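Local coordinates for protein putative NADH Oxidase (Clostridium acetobutylicum, PDB 3E10) that binds flavin mononucleotide and, as a member of the nitroreductase family, probably acts as a flavin-dependent oxidoreductase, at residues S10-K15 with G110-G115. Sequence-based numbering, arbitrary orientation.
With FMN (flavin mononucleotide), chain L.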
loop_
_atom_site.group_PDB
_atom_site.type_symbol
_atom_site.label_atom_id
_atom_site.label_comp_id
_atom_site.label_asym_id
_atom_site.label_seq_id
_atom_site.Cartn_x
_atom_site.Cartn_y
_atom_site.Cartn_z
ATOM N N SER B 10 7.353 12.183 0.375
ATOM C CA SER B 10 8.293 11.767 1.403
ATOM C C SER B 10 8.978 13.002 1.994
ATOM O O SER B 10 9.724 13.706 1.309
ATOM C CB SER B 10 9.343 10.818 0.809
ATOM O OG SER B 10 8.783 9.550 0.534
ATOM N N ILE B 11 8.706 13.252 3.268
ATOM C CA ILE B 11 9.246 14.376 4.001
ATOM C C ILE B 11 10.189 13.838 5.055
ATOM O O ILE B 11 9.807 12.971 5.847
ATOM C CB ILE B 11 8.102 15.261 4.584
ATOM C CG1 ILE B 11 7.360 15.956 3.395
ATOM C CG2 ILE B 11 8.682 16.279 5.607
ATOM C CD1 ILE B 11 6.189 16.849 3.777
ATOM N N ARG B 12 11.442 14.319 5.007
ATOM C CA ARG B 12 12.576 13.723 5.713
ATOM C C ARG B 12 13.234 14.613 6.744
ATOM O O ARG B 12 14.235 14.225 7.337
ATOM C CB ARG B 12 13.612 13.259 4.699
ATOM C CG ARG B 12 13.069 12.184 3.752
ATOM C CD ARG B 12 14.156 11.703 2.792
ATOM N NE ARG B 12 13.738 10.559 2.002
ATOM C CZ ARG B 12 13.192 10.618 0.792
ATOM N NH1 ARG B 12 13.001 11.774 0.166
ATOM N NH2 ARG B 12 12.841 9.492 0.179
ATOM N N ASN B 13 12.597 15.758 7.027
ATOM C CA ASN B 13 13.151 16.739 7.943
ATOM C C ASN B 13 11.963 17.410 8.621
ATOM O O ASN B 13 11.021 17.776 7.944
ATOM C CB ASN B 13 13.989 17.718 7.125
ATOM C CG ASN B 13 14.790 18.668 7.970
ATOM O OD1 ASN B 13 15.192 18.346 9.087
ATOM N ND2 ASN B 13 15.046 19.853 7.424
ATOM N N TYR B 14 12.027 17.559 9.942
ATOM C CA TYR B 14 10.885 17.973 10.740
ATOM C C TYR B 14 11.226 19.055 11.734
ATOM O O TYR B 14 12.373 19.183 12.219
ATOM C CB TYR B 14 10.295 16.785 11.537
ATOM C CG TYR B 14 10.195 15.542 10.688
ATOM C CD1 TYR B 14 9.160 15.395 9.784
ATOM C CD2 TYR B 14 11.152 14.547 10.767
ATOM C CE1 TYR B 14 9.089 14.286 8.947
ATOM C CE2 TYR B 14 11.106 13.457 9.946
ATOM C CZ TYR B 14 10.078 13.306 9.049
ATOM O OH TYR B 14 10.078 12.156 8.267
ATOM N N LYS B 15 10.194 19.811 12.051
ATOM C CA LYS B 15 10.184 20.732 13.187
ATOM C C LYS B 15 10.277 19.971 14.506
ATOM O O LYS B 15 10.048 18.770 14.557
ATOM C CB LYS B 15 8.894 21.563 13.166
ATOM C CG LYS B 15 8.731 22.377 11.888
ATOM C CD LYS B 15 7.557 23.303 11.911
ATOM C CE LYS B 15 7.685 24.361 10.799
ATOM N NZ LYS B 15 6.399 25.039 10.491
ATOM N N GLY B 110 4.200 15.677 7.805
ATOM C CA GLY B 110 5.092 15.021 6.869
ATOM C C GLY B 110 5.504 13.664 7.399
ATOM O O GLY B 110 5.572 13.433 8.626
ATOM N N ALA B 111 5.743 12.742 6.485
ATOM C CA ALA B 111 6.211 11.423 6.859
ATOM C C ALA B 111 7.034 10.837 5.730
ATOM O O ALA B 111 6.937 11.254 4.594
ATOM C CB ALA B 111 5.018 10.532 7.203
ATOM N N VAL B 112 7.835 9.835 6.069
ATOM C CA VAL B 112 8.504 9.027 5.061
ATOM C C VAL B 112 8.538 7.565 5.527
ATOM O O VAL B 112 8.760 7.257 6.700
ATOM C CB VAL B 112 9.941 9.560 4.727
ATOM C CG1 VAL B 112 10.841 9.576 5.983
ATOM C CG2 VAL B 112 10.581 8.713 3.613
ATOM N N TRP B 113 8.341 6.677 4.555
ATOM C CA TRP B 113 8.486 5.229 4.714
ATOM C C TRP B 113 9.960 4.899 4.677
ATOM O O TRP B 113 10.647 5.220 3.705
ATOM C CB TRP B 113 7.727 4.575 3.562
ATOM C CG TRP B 113 7.638 3.116 3.451
ATOM C CD1 TRP B 113 8.502 2.150 3.911
ATOM C CD2 TRP B 113 6.614 2.422 2.738
ATOM N NE1 TRP B 113 8.044 0.900 3.546
ATOM C CE2 TRP B 113 6.913 1.047 2.785
ATOM C CE3 TRP B 113 5.469 2.842 2.053
ATOM C CZ2 TRP B 113 6.084 0.086 2.198
ATOM C CZ3 TRP B 113 4.680 1.911 1.435
ATOM C CH2 TRP B 113 5.002 0.546 1.498
ATOM N N LEU B 114 10.428 4.266 5.751
ATOM C CA LEU B 114 11.812 3.809 5.865
ATOM C C LEU B 114 11.810 2.285 5.753
ATOM O O LEU B 114 11.429 1.582 6.690
ATOM C CB LEU B 114 12.419 4.311 7.173
ATOM C CG LEU B 114 12.350 5.839 7.402
ATOM C CD1 LEU B 114 12.891 6.171 8.809
ATOM C CD2 LEU B 114 13.042 6.641 6.324
ATOM N N GLY B 115 12.206 1.780 4.588
ATOM C CA GLY B 115 12.101 0.358 4.305
ATOM C C GLY B 115 12.950 -0.485 5.251
ATOM O O GLY B 115 14.042 -0.069 5.682
HETATM N N1 FMN L . 12.951 6.838 1.713
HETATM C C2 FMN L . 14.038 6.990 2.523
HETATM O O2 FMN L . 14.508 8.120 2.720
HETATM N N3 FMN L . 14.581 5.891 3.133
HETATM C C4 FMN L . 14.147 4.605 2.895
HETATM O O4 FMN L . 14.675 3.629 3.479
HETATM C C4A FMN L . 13.026 4.449 2.079
HETATM N N5 FMN L . 12.514 3.196 1.874
HETATM C C5A FMN L . 11.360 3.063 1.106
HETATM C C6 FMN L . 10.845 1.784 0.912
HETATM C C7 FMN L . 9.691 1.582 0.147
HETATM C C7M FMN L . 9.105 0.225 0.013
HETATM C C8 FMN L . 9.043 2.701 -0.399
HETATM C C8M FMN L . 7.661 2.550 -1.040
HETATM C C9 FMN L . 9.576 3.979 -0.194
HETATM C C9A FMN L . 10.736 4.177 0.535
HETATM N N10 FMN L . 11.298 5.444 0.725
HETATM C C10 FMN L . 12.421 5.589 1.528
HETATM C "C1'" FMN L . 10.630 6.625 0.157
HETATM C "C2'" FMN L . 10.941 6.732 -1.344
HETATM O "O2'" FMN L . 12.284 7.141 -1.594
HETATM C "C3'" FMN L . 9.990 7.748 -1.985
HETATM O "O3'" FMN L . 8.676 7.222 -1.913
HETATM C "C4'" FMN L . 10.337 8.107 -3.443
HETATM O "O4'" FMN L . 11.565 8.825 -3.513
HETATM C "C5'" FMN L . 9.262 8.929 -4.151
HETATM O "O5'" FMN L . 9.039 10.185 -3.496
HETATM P P FMN L . 7.610 10.514 -2.863
HETATM O O1P FMN L . 6.563 10.294 -3.925
HETATM O O2P FMN L . 7.371 9.587 -1.716
HETATM O O3P FMN L . 7.716 11.968 -2.462
HETATM O O HOH W 1 7.223 7.953 2.111
#
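V112 meets S10, R12 and Y14 at the FMN site of this nitroreductase-family fold, where the loop after helix 4-7 lies against strand 110-115, an outermost strand of this chain's antiparallel sheet. V112 illustrates how one branched side chain can link its strand to a loop and a cofactor. V112 CG2, anti to the backbone N, approaches FMN N1 at 3.6 Å and also packs on S10 OG, while CG1 touches I11 O and Y14 OH. R12 crosses V112 at about a right angle; its side chain, extended from CG to NE, brings the guanidinium edge-on to the flavin. R12 NE donates to FMN O2 at 2.7 Å, and R12 NH2 donates almost straight to FMN N1 (169°), a pairing that would probably favour negative charge around N1 and O2. S10 grips the phosphate twice, through its N to O3P and through OG to O2P. Behind this shell, I11 N donates a hydrogen bond to A111 O at 3.0 Å, and the I11 side chain packs on G110 CA. Y14 OH, beside V112, is hydrogen-bonded to S143 of strand 136-145. Finally, one water joins the segments, donating to S10 OG at 2.7 Å and accepting from W113 N at 3.0 Å.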